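Local coordinates for regulatory protein SWI6 (Saccharomyces cerevisiae, PDB 1SW6) that forms, with a DNA-binding partner protein, complexes that drive cell-cycle-dependent transcription, this chain being the ankyrin-repeat domain, at residues H206-T211 / I296-A301; I227-I232 / K269-N274. All coordinates share one frame; numbering follows the deposited sequence.

Interaction 1: residues H206-T211 / I296-A301; sequences HHIIIT and ISIVDA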
ATOM      1  N   HIS A 206       4.544  14.995  13.209  1.00 33.90           N
ATOM      2  CA  HIS A 206       5.784  14.296  12.889  1.00 34.24           C
ATOM      3  C   HIS A 206       5.623  13.626  11.537  1.00 34.20           C
ATOM      4  O   HIS A 206       6.523  13.666  10.709  1.00 34.21           O
ATOM      5  CB  HIS A 206       6.112  13.229  13.935  1.00 33.18           C
ATOM      6  CG  HIS A 206       6.760  13.765  15.170  1.00 33.28           C
ATOM      7  ND1 HIS A 206       6.087  13.898  16.365  1.00 32.09           N
ATOM      8  CD2 HIS A 206       8.029  14.182  15.403  1.00 33.43           C
ATOM      9  CE1 HIS A 206       6.912  14.370  17.281  1.00 32.69           C
ATOM     10  NE2 HIS A 206       8.096  14.551  16.724  1.00 33.11           N
ATOM     11  N   HIS A 207       4.462  13.018  11.319  1.00 32.90           N
ATOM     12  CA  HIS A 207       4.196  12.324  10.070  1.00 34.46           C
ATOM     13  C   HIS A 207       4.100  13.262   8.877  1.00 33.37           C
ATOM     14  O   HIS A 207       4.564  12.916   7.789  1.00 34.60           O
ATOM     15  CB  HIS A 207       2.921  11.473  10.195  1.00 35.35           C
ATOM     16  CG  HIS A 207       3.087  10.264  11.066  1.00 37.82           C
ATOM     17  ND1 HIS A 207       3.845   9.173  10.692  1.00 38.96           N
ATOM     18  CD2 HIS A 207       2.619   9.986  12.307  1.00 38.99           C
ATOM     19  CE1 HIS A 207       3.835   8.278  11.665  1.00 40.25           C
ATOM     20  NE2 HIS A 207       3.098   8.747  12.656  1.00 39.55           N
ATOM     21  N   ILE A 208       3.514  14.445   9.068  1.00 32.33           N
ATOM     22  CA  ILE A 208       3.394  15.408   7.974  1.00 31.08           C
ATOM     23  C   ILE A 208       4.808  15.738   7.499  1.00 32.92           C
ATOM     24  O   ILE A 208       5.122  15.665   6.308  1.00 30.29           O
ATOM     25  CB  ILE A 208       2.687  16.713   8.426  1.00 30.21           C
ATOM     26  CG1 ILE A 208       1.207  16.432   8.732  1.00 31.28           C
ATOM     27  CG2 ILE A 208       2.835  17.783   7.346  1.00 29.32           C
ATOM     28  CD1 ILE A 208       0.399  17.654   9.072  1.00 26.31           C
ATOM     29  N   ILE A 209       5.664  16.088   8.449  1.00 32.60           N
ATOM     30  CA  ILE A 209       7.040  16.407   8.136  1.00 34.72           C
ATOM     31  C   ILE A 209       7.771  15.219   7.518  1.00 34.90           C
ATOM     32  O   ILE A 209       8.488  15.389   6.542  1.00 33.86           O
ATOM     33  CB  ILE A 209       7.772  16.896   9.396  1.00 35.45           C
ATOM     34  CG1 ILE A 209       7.633  18.420   9.503  1.00 36.28           C
ATOM     35  CG2 ILE A 209       9.235  16.495   9.353  1.00 37.97           C
ATOM     36  CD1 ILE A 209       6.209  18.917   9.595  1.00 36.30           C
ATOM     37  N   ILE A 210       7.597  14.018   8.071  1.00 36.72           N
ATOM     38  CA  ILE A 210       8.268  12.851   7.497  1.00 38.78           C
ATOM     39  C   ILE A 210       7.892  12.737   6.022  1.00 38.74           C
ATOM     40  O   ILE A 210       8.722  12.410   5.172  1.00 39.71           O
ATOM     41  CB  ILE A 210       7.857  11.528   8.186  1.00 38.72           C
ATOM     42  CG1 ILE A 210       8.391  11.474   9.614  1.00 39.72           C
ATOM     43  CG2 ILE A 210       8.388  10.346   7.387  1.00 39.89           C
ATOM     44  CD1 ILE A 210       9.880  11.518   9.715  1.00 41.67           C
ATOM     45  N   THR A 211       6.630  13.019   5.725  1.00 38.54           N
ATOM     46  CA  THR A 211       6.135  12.944   4.357  1.00 38.27           C
ATOM     47  C   THR A 211       6.741  14.019   3.473  1.00 38.20           C
ATOM     48  O   THR A 211       7.067  13.769   2.309  1.00 38.68           O
ATOM     49  CB  THR A 211       4.599  13.076   4.311  1.00 37.88           C
ATOM     50  OG1 THR A 211       4.004  11.904   4.873  1.00 36.54           O
ATOM     51  CG2 THR A 211       4.119  13.235   2.895  1.00 39.64           C
ATOM     52  N   ILE A 296      13.941  23.335   3.144  1.00 56.62           N
ATOM     53  CA  ILE A 296      13.780  24.631   3.794  1.00 56.59           C
ATOM     54  C   ILE A 296      12.344  25.156   3.836  1.00 55.43           C
ATOM     55  O   ILE A 296      11.967  25.880   4.764  1.00 54.85           O
ATOM     56  CB  ILE A 296      14.662  25.703   3.116  1.00 58.07           C
ATOM     57  CG1 ILE A 296      14.575  27.017   3.897  1.00 59.58           C
ATOM     58  CG2 ILE A 296      14.205  25.919   1.677  1.00 59.26           C
ATOM     59  CD1 ILE A 296      15.483  28.114   3.380  1.00 61.25           C
ATOM     60  N   SER A 297      11.550  24.801   2.834  1.00 52.99           N
ATOM     61  CA  SER A 297      10.168  25.251   2.767  1.00 51.08           C
ATOM     62  C   SER A 297       9.370  24.973   4.045  1.00 48.22           C
ATOM     63  O   SER A 297       8.818  25.889   4.644  1.00 47.18           O
ATOM     64  CB  SER A 297       9.470  24.595   1.575  1.00 52.12           C
ATOM     65  OG  SER A 297       8.070  24.819   1.625  1.00 55.74           O
ATOM     66  N   ILE A 298       9.319  23.710   4.465  1.00 45.19           N
ATOM     67  CA  ILE A 298       8.561  23.347   5.650  1.00 43.44           C
ATOM     68  C   ILE A 298       9.281  23.728   6.954  1.00 42.25           C
ATOM     69  O   ILE A 298       8.648  23.885   7.994  1.00 39.85           O
ATOM     70  CB  ILE A 298       8.179  21.838   5.606  1.00 45.10           C
ATOM     71  CG1 ILE A 298       6.969  21.583   6.502  1.00 44.74           C
ATOM     72  CG2 ILE A 298       9.353  20.973   6.016  1.00 46.00           C
ATOM     73  CD1 ILE A 298       6.276  20.280   6.214  1.00 45.57           C
ATOM     74  N   VAL A 299      10.599  23.904   6.892  1.00 40.44           N
ATOM     75  CA  VAL A 299      11.359  24.320   8.069  1.00 38.85           C
ATOM     76  C   VAL A 299      10.920  25.742   8.441  1.00 38.53           C
ATOM     77  O   VAL A 299      10.645  26.035   9.606  1.00 37.31           O
ATOM     78  CB  VAL A 299      12.874  24.354   7.794  1.00 38.21           C
ATOM     79  CG1 VAL A 299      13.597  25.040   8.958  1.00 37.10           C
ATOM     80  CG2 VAL A 299      13.397  22.950   7.588  1.00 37.57           C
ATOM     81  N   ASP A 300      10.867  26.623   7.445  1.00 38.31           N
ATOM     82  CA  ASP A 300      10.460  28.007   7.675  1.00 39.63           C
ATOM     83  C   ASP A 300       9.003  28.105   8.108  1.00 38.39           C
ATOM     84  O   ASP A 300       8.674  28.899   8.980  1.00 37.40           O
ATOM     85  CB  ASP A 300      10.683  28.850   6.418  1.00 42.65           C
ATOM     86  CG  ASP A 300      12.160  29.132   6.154  1.00 48.53           C
ATOM     87  OD1 ASP A 300      12.464  29.731   5.098  1.00 49.70           O
ATOM     88  OD2 ASP A 300      13.017  28.757   6.996  1.00 49.36           O
ATOM     89  N   ALA A 301       8.130  27.304   7.500  1.00 36.83           N
ATOM     90  CA  ALA A 301       6.716  27.338   7.878  1.00 36.10           C
ATOM     91  C   ALA A 301       6.581  27.007   9.369  1.00 35.67           C
ATOM     92  O   ALA A 301       5.878  27.705  10.107  1.00 34.32           O
ATOM     93  CB  ALA A 301       5.928  26.353   7.047  1.00 34.45           C
TER

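Interaction 2: residues I227-I232 / K269-N274; sequences ILMGWI and KWIIAN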
ATOM      1  N   ILE A 227      -3.378  23.676   6.443  1.00 32.27           N
ATOM      2  CA  ILE A 227      -4.803  23.398   6.618  1.00 33.49           C
ATOM      3  C   ILE A 227      -5.092  23.033   8.072  1.00 32.98           C
ATOM      4  O   ILE A 227      -6.094  23.458   8.634  1.00 32.38           O
ATOM      5  CB  ILE A 227      -5.291  22.220   5.724  1.00 34.86           C
ATOM      6  CG1 ILE A 227      -5.386  22.665   4.264  1.00 34.90           C
ATOM      7  CG2 ILE A 227      -6.649  21.723   6.201  1.00 34.49           C
ATOM      8  CD1 ILE A 227      -6.318  23.837   4.049  1.00 33.66           C
ATOM      9  N   LEU A 228      -4.212  22.239   8.680  1.00 32.15           N
ATOM     10  CA  LEU A 228      -4.396  21.839  10.071  1.00 29.58           C
ATOM     11  C   LEU A 228      -4.390  23.055  11.015  1.00 30.29           C
ATOM     12  O   LEU A 228      -5.257  23.177  11.888  1.00 27.35           O
ATOM     13  CB  LEU A 228      -3.292  20.854  10.487  1.00 30.85           C
ATOM     14  CG  LEU A 228      -3.272  20.412  11.958  1.00 31.99           C
ATOM     15  CD1 LEU A 228      -4.668  20.005  12.392  1.00 34.36           C
ATOM     16  CD2 LEU A 228      -2.313  19.252  12.145  1.00 34.06           C
ATOM     17  N   MET A 229      -3.413  23.945  10.845  1.00 30.56           N
ATOM     18  CA  MET A 229      -3.335  25.134  11.696  1.00 31.14           C
ATOM     19  C   MET A 229      -4.559  26.038  11.476  1.00 32.26           C
ATOM     20  O   MET A 229      -5.178  26.497  12.434  1.00 32.28           O
ATOM     21  CB  MET A 229      -2.042  25.904  11.427  1.00 30.38           C
ATOM     22  CG  MET A 229      -0.769  25.155  11.836  1.00 30.52           C
ATOM     23  SD  MET A 229      -0.748  24.696  13.600  1.00 34.36           S
ATOM     24  CE  MET A 229      -0.588  26.341  14.335  1.00 32.70           C
ATOM     25  N   GLY A 230      -4.915  26.280  10.216  1.00 32.85           N
ATOM     26  CA  GLY A 230      -6.081  27.100   9.940  1.00 31.50           C
ATOM     27  C   GLY A 230      -7.349  26.494  10.530  1.00 32.62           C
ATOM     28  O   GLY A 230      -8.195  27.207  11.087  1.00 31.87           O
ATOM     29  N   TRP A 231      -7.482  25.172  10.420  1.00 32.92           N
ATOM     30  CA  TRP A 231      -8.661  24.468  10.938  1.00 33.16           C
ATOM     31  C   TRP A 231      -8.814  24.676  12.443  1.00 34.33           C
ATOM     32  O   TRP A 231      -9.922  24.896  12.942  1.00 32.80           O
ATOM     33  CB  TRP A 231      -8.564  22.961  10.653  1.00 31.40           C
ATOM     34  CG  TRP A 231      -9.801  22.172  11.080  1.00 30.41           C
ATOM     35  CD1 TRP A 231     -10.922  21.924  10.332  1.00 30.05           C
ATOM     36  CD2 TRP A 231     -10.026  21.555  12.352  1.00 29.20           C
ATOM     37  NE1 TRP A 231     -11.826  21.188  11.064  1.00 30.01           N
ATOM     38  CE2 TRP A 231     -11.300  20.950  12.307  1.00 28.78           C
ATOM     39  CE3 TRP A 231      -9.272  21.452  13.530  1.00 30.67           C
ATOM     40  CZ2 TRP A 231     -11.840  20.250  13.393  1.00 30.22           C
ATOM     41  CZ3 TRP A 231      -9.807  20.754  14.612  1.00 31.49           C
ATOM     42  CH2 TRP A 231     -11.083  20.163  14.534  1.00 31.20           C
ATOM     43  N   ILE A 232      -7.698  24.599  13.168  1.00 34.54           N
ATOM     44  CA  ILE A 232      -7.747  24.768  14.601  1.00 36.15           C
ATOM     45  C   ILE A 232      -8.262  26.164  14.964  1.00 36.41           C
ATOM     46  O   ILE A 232      -9.118  26.293  15.828  1.00 36.07           O
ATOM     47  CB  ILE A 232      -6.354  24.513  15.261  1.00 37.50           C
ATOM     48  CG1 ILE A 232      -6.274  23.090  15.836  1.00 40.66           C
ATOM     49  CG2 ILE A 232      -6.156  25.435  16.436  1.00 37.56           C
ATOM     50  CD1 ILE A 232      -6.379  21.996  14.826  1.00 43.29           C
ATOM     51  N   LYS A 269      -3.705  27.239  21.502  1.00 32.87           N
ATOM     52  CA  LYS A 269      -2.741  27.098  22.571  1.00 32.88           C
ATOM     53  C   LYS A 269      -2.481  25.623  22.931  1.00 32.84           C
ATOM     54  O   LYS A 269      -1.381  25.264  23.383  1.00 29.93           O
ATOM     55  CB  LYS A 269      -3.172  27.917  23.793  1.00 33.98           C
ATOM     56  CG  LYS A 269      -4.533  27.629  24.370  1.00 34.93           C
ATOM     57  CD  LYS A 269      -4.793  28.648  25.479  1.00 37.43           C
ATOM     58  CE  LYS A 269      -6.113  28.420  26.180  1.00 37.89           C
ATOM     59  NZ  LYS A 269      -7.255  28.623  25.253  1.00 39.49           N
ATOM     60  N   TRP A 270      -3.479  24.765  22.721  1.00 32.03           N
ATOM     61  CA  TRP A 270      -3.290  23.347  23.015  1.00 33.85           C
ATOM     62  C   TRP A 270      -2.309  22.763  22.009  1.00 33.82           C
ATOM     63  O   TRP A 270      -1.431  21.991  22.374  1.00 35.64           O
ATOM     64  CB  TRP A 270      -4.596  22.554  22.921  1.00 32.55           C
ATOM     65  CG  TRP A 270      -4.422  21.135  23.418  1.00 35.24           C
ATOM     66  CD1 TRP A 270      -4.577  20.691  24.706  1.00 36.73           C
ATOM     67  CD2 TRP A 270      -3.995  19.994  22.653  1.00 35.20           C
ATOM     68  NE1 TRP A 270      -4.272  19.352  24.789  1.00 36.23           N
ATOM     69  CE2 TRP A 270      -3.914  18.898  23.546  1.00 35.71           C
ATOM     70  CE3 TRP A 270      -3.671  19.792  21.304  1.00 36.44           C
ATOM     71  CZ2 TRP A 270      -3.527  17.613  23.131  1.00 37.76           C
ATOM     72  CZ3 TRP A 270      -3.282  18.507  20.888  1.00 37.54           C
ATOM     73  CH2 TRP A 270      -3.215  17.439  21.805  1.00 37.11           C
ATOM     74  N   ILE A 271      -2.471  23.137  20.740  1.00 34.80           N
ATOM     75  CA  ILE A 271      -1.600  22.652  19.670  1.00 34.24           C
ATOM     76  C   ILE A 271      -0.166  23.089  19.942  1.00 32.97           C
ATOM     77  O   ILE A 271       0.761  22.279  19.874  1.00 32.47           O
ATOM     78  CB  ILE A 271      -2.055  23.201  18.289  1.00 34.98           C
ATOM     79  CG1 ILE A 271      -3.448  22.666  17.946  1.00 35.78           C
ATOM     80  CG2 ILE A 271      -1.093  22.766  17.202  1.00 37.63           C
ATOM     81  CD1 ILE A 271      -3.502  21.151  17.820  1.00 37.44           C
ATOM     82  N   ILE A 272       0.007  24.369  20.253  1.00 31.54           N
ATOM     83  CA  ILE A 272       1.331  24.909  20.556  1.00 33.15           C
ATOM     84  C   ILE A 272       1.945  24.216  21.769  1.00 33.35           C
ATOM     85  O   ILE A 272       3.076  23.756  21.712  1.00 34.99           O
ATOM     86  CB  ILE A 272       1.276  26.438  20.822  1.00 33.28           C
ATOM     87  CG1 ILE A 272       0.946  27.160  19.513  1.00 33.88           C
ATOM     88  CG2 ILE A 272       2.611  26.935  21.385  1.00 31.80           C
ATOM     89  CD1 ILE A 272       0.694  28.649  19.658  1.00 33.93           C
ATOM     90  N   ALA A 273       1.196  24.094  22.855  1.00 33.64           N
ATOM     91  CA  ALA A 273       1.755  23.469  24.055  1.00 34.68           C
ATOM     92  C   ALA A 273       1.913  21.951  24.034  1.00 35.10           C
ATOM     93  O   ALA A 273       2.818  21.427  24.676  1.00 33.21           O
ATOM     94  CB  ALA A 273       0.939  23.865  25.266  1.00 31.79           C
ATOM     95  N   ASN A 274       1.061  21.246  23.290  1.00 35.81           N
ATOM     96  CA  ASN A 274       1.105  19.783  23.270  1.00 36.92           C
ATOM     97  C   ASN A 274       1.563  19.079  22.006  1.00 38.05           C
ATOM     98  O   ASN A 274       1.918  17.905  22.051  1.00 38.41           O
ATOM     99  CB  ASN A 274      -0.272  19.228  23.619  1.00 36.41           C
ATOM    100  CG  ASN A 274      -0.736  19.660  24.971  1.00 38.08           C
ATOM    101  OD1 ASN A 274      -0.246  19.181  25.995  1.00 38.72           O
ATOM    102  ND2 ASN A 274      -1.684  20.591  24.993  1.00 39.14           N
TER

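Interaction 1: residues H206-T211 / I296-A301
Ile-298 reaches across to Ile-209, and the two isoleucine ends make a purely apolar contact. CD1 of Ile-298 lies 3.6 Å from CD1 of Ile-209 and 4.0 Å from its CG1, so one methyl rests against the last two carbons of the opposing branch. The side chains cross obliquely rather than meeting head-on. In Ile-298, CG1 stands anti to the backbone N (chi1 -158°), which carries the long branch out toward the partner helix while CG2 takes the crowded position between N and the carbonyl carbon. A looser touch comes from Ile-208, whose CG2 is 4.4 Å from the same CD1 of Ile-298. All three residues are buried, and beta-branched hydrocarbon side chains suit a contact made by methyl and methylene groups alone.

The polar contacts belong to the surroundings. His-206 closes a Thr-x-Leu-His sequence, the ankyrin hallmark that begins at Thr-203; its ND1 is bonded to Thr-203 N and its NE2 to Asp-284 O, so both ring nitrogens are used and the ring is fixed. His-207 NE2 is bonded to Asp-198 OD1.

Helix 204-212 of the third ankyrin repeat meets helix 296-304 of the fourth. Ile-209 also packs on Ile-289 and Ala-290 of helix 286-293, while Ile-208 extends the apolar layer to Val-172 of helix 167-173 and to Ala-221 and Tyr-224 of helix 218-234.

Interaction 2: residues I227-I232 / K269-N274
Ile-232 and Ile-271, which meet across this contact, each place CD1 at the in-plane edge of a neighbouring indole, that of Trp-231 and that of Trp-270 respectively. One face of the Trp-270 ring carries Asn-274 CB, 3.6 Å above the plane and over its centre. A bond from Asn-274 ND2 to Trp-270 O is doubtful, because ND2 also crowds Trp-270 NE1, another donor; Asn-274 N gives the same oxygen its ordinary helical backbone bond. Both indole nitrogens are satisfied, Trp-231 NE1 by Asp-188 OD1 and Trp-270 NE1 by Leu-43 O.

Helices 218-234 and 268-276 both belong to the third ankyrin repeat, which at 86 residues far exceeds the usual 33 or so; the contact joins its long helix to an additional one.

Ile-232 and Ile-271 approach tip to tip, with Ile-232 CG1 3.6 Å from Ile-271 CG1 and 3.9 Å from its CD1. At chi1 -64° the CG1 branch of Ile-271 lies anti to the carbonyl carbon and meets Ile-232, while CG2, anti to the backbone N, meets Met-229 SD at 4.1 Å as the flexible thioether slides past in the opposite direction. An alanine at Ile-271 would lose both branches and would probably leave Ile-232 CG1 and Met-229 SD facing a gap between the helices. Met-229 and Ile-232 also touch Leu-268, three residues before Ile-271 on the same helix.

How the interactions relate
The centres of the two interactions lie 15 Å apart and their nearest atoms about 4 Å apart, without touching. Helices 204-212 and 218-234 are consecutive in the chain and each supplies one segment: the first faces helix 296-304 of the next repeat in interaction 1, the second faces helix 268-276 of the same repeat in interaction 2. The chain therefore makes the within-repeat contact before returning for the between-repeat one. Leu-228, packing on Leu-205, and Ile-208, packing on Tyr-224, join the two helices. Met-229 further touches Tyr-305, just beyond helix 296-304. Interaction 1 is packing between successive repeats; interaction 2 ties an extra helix of the enlarged third repeat to its long helix.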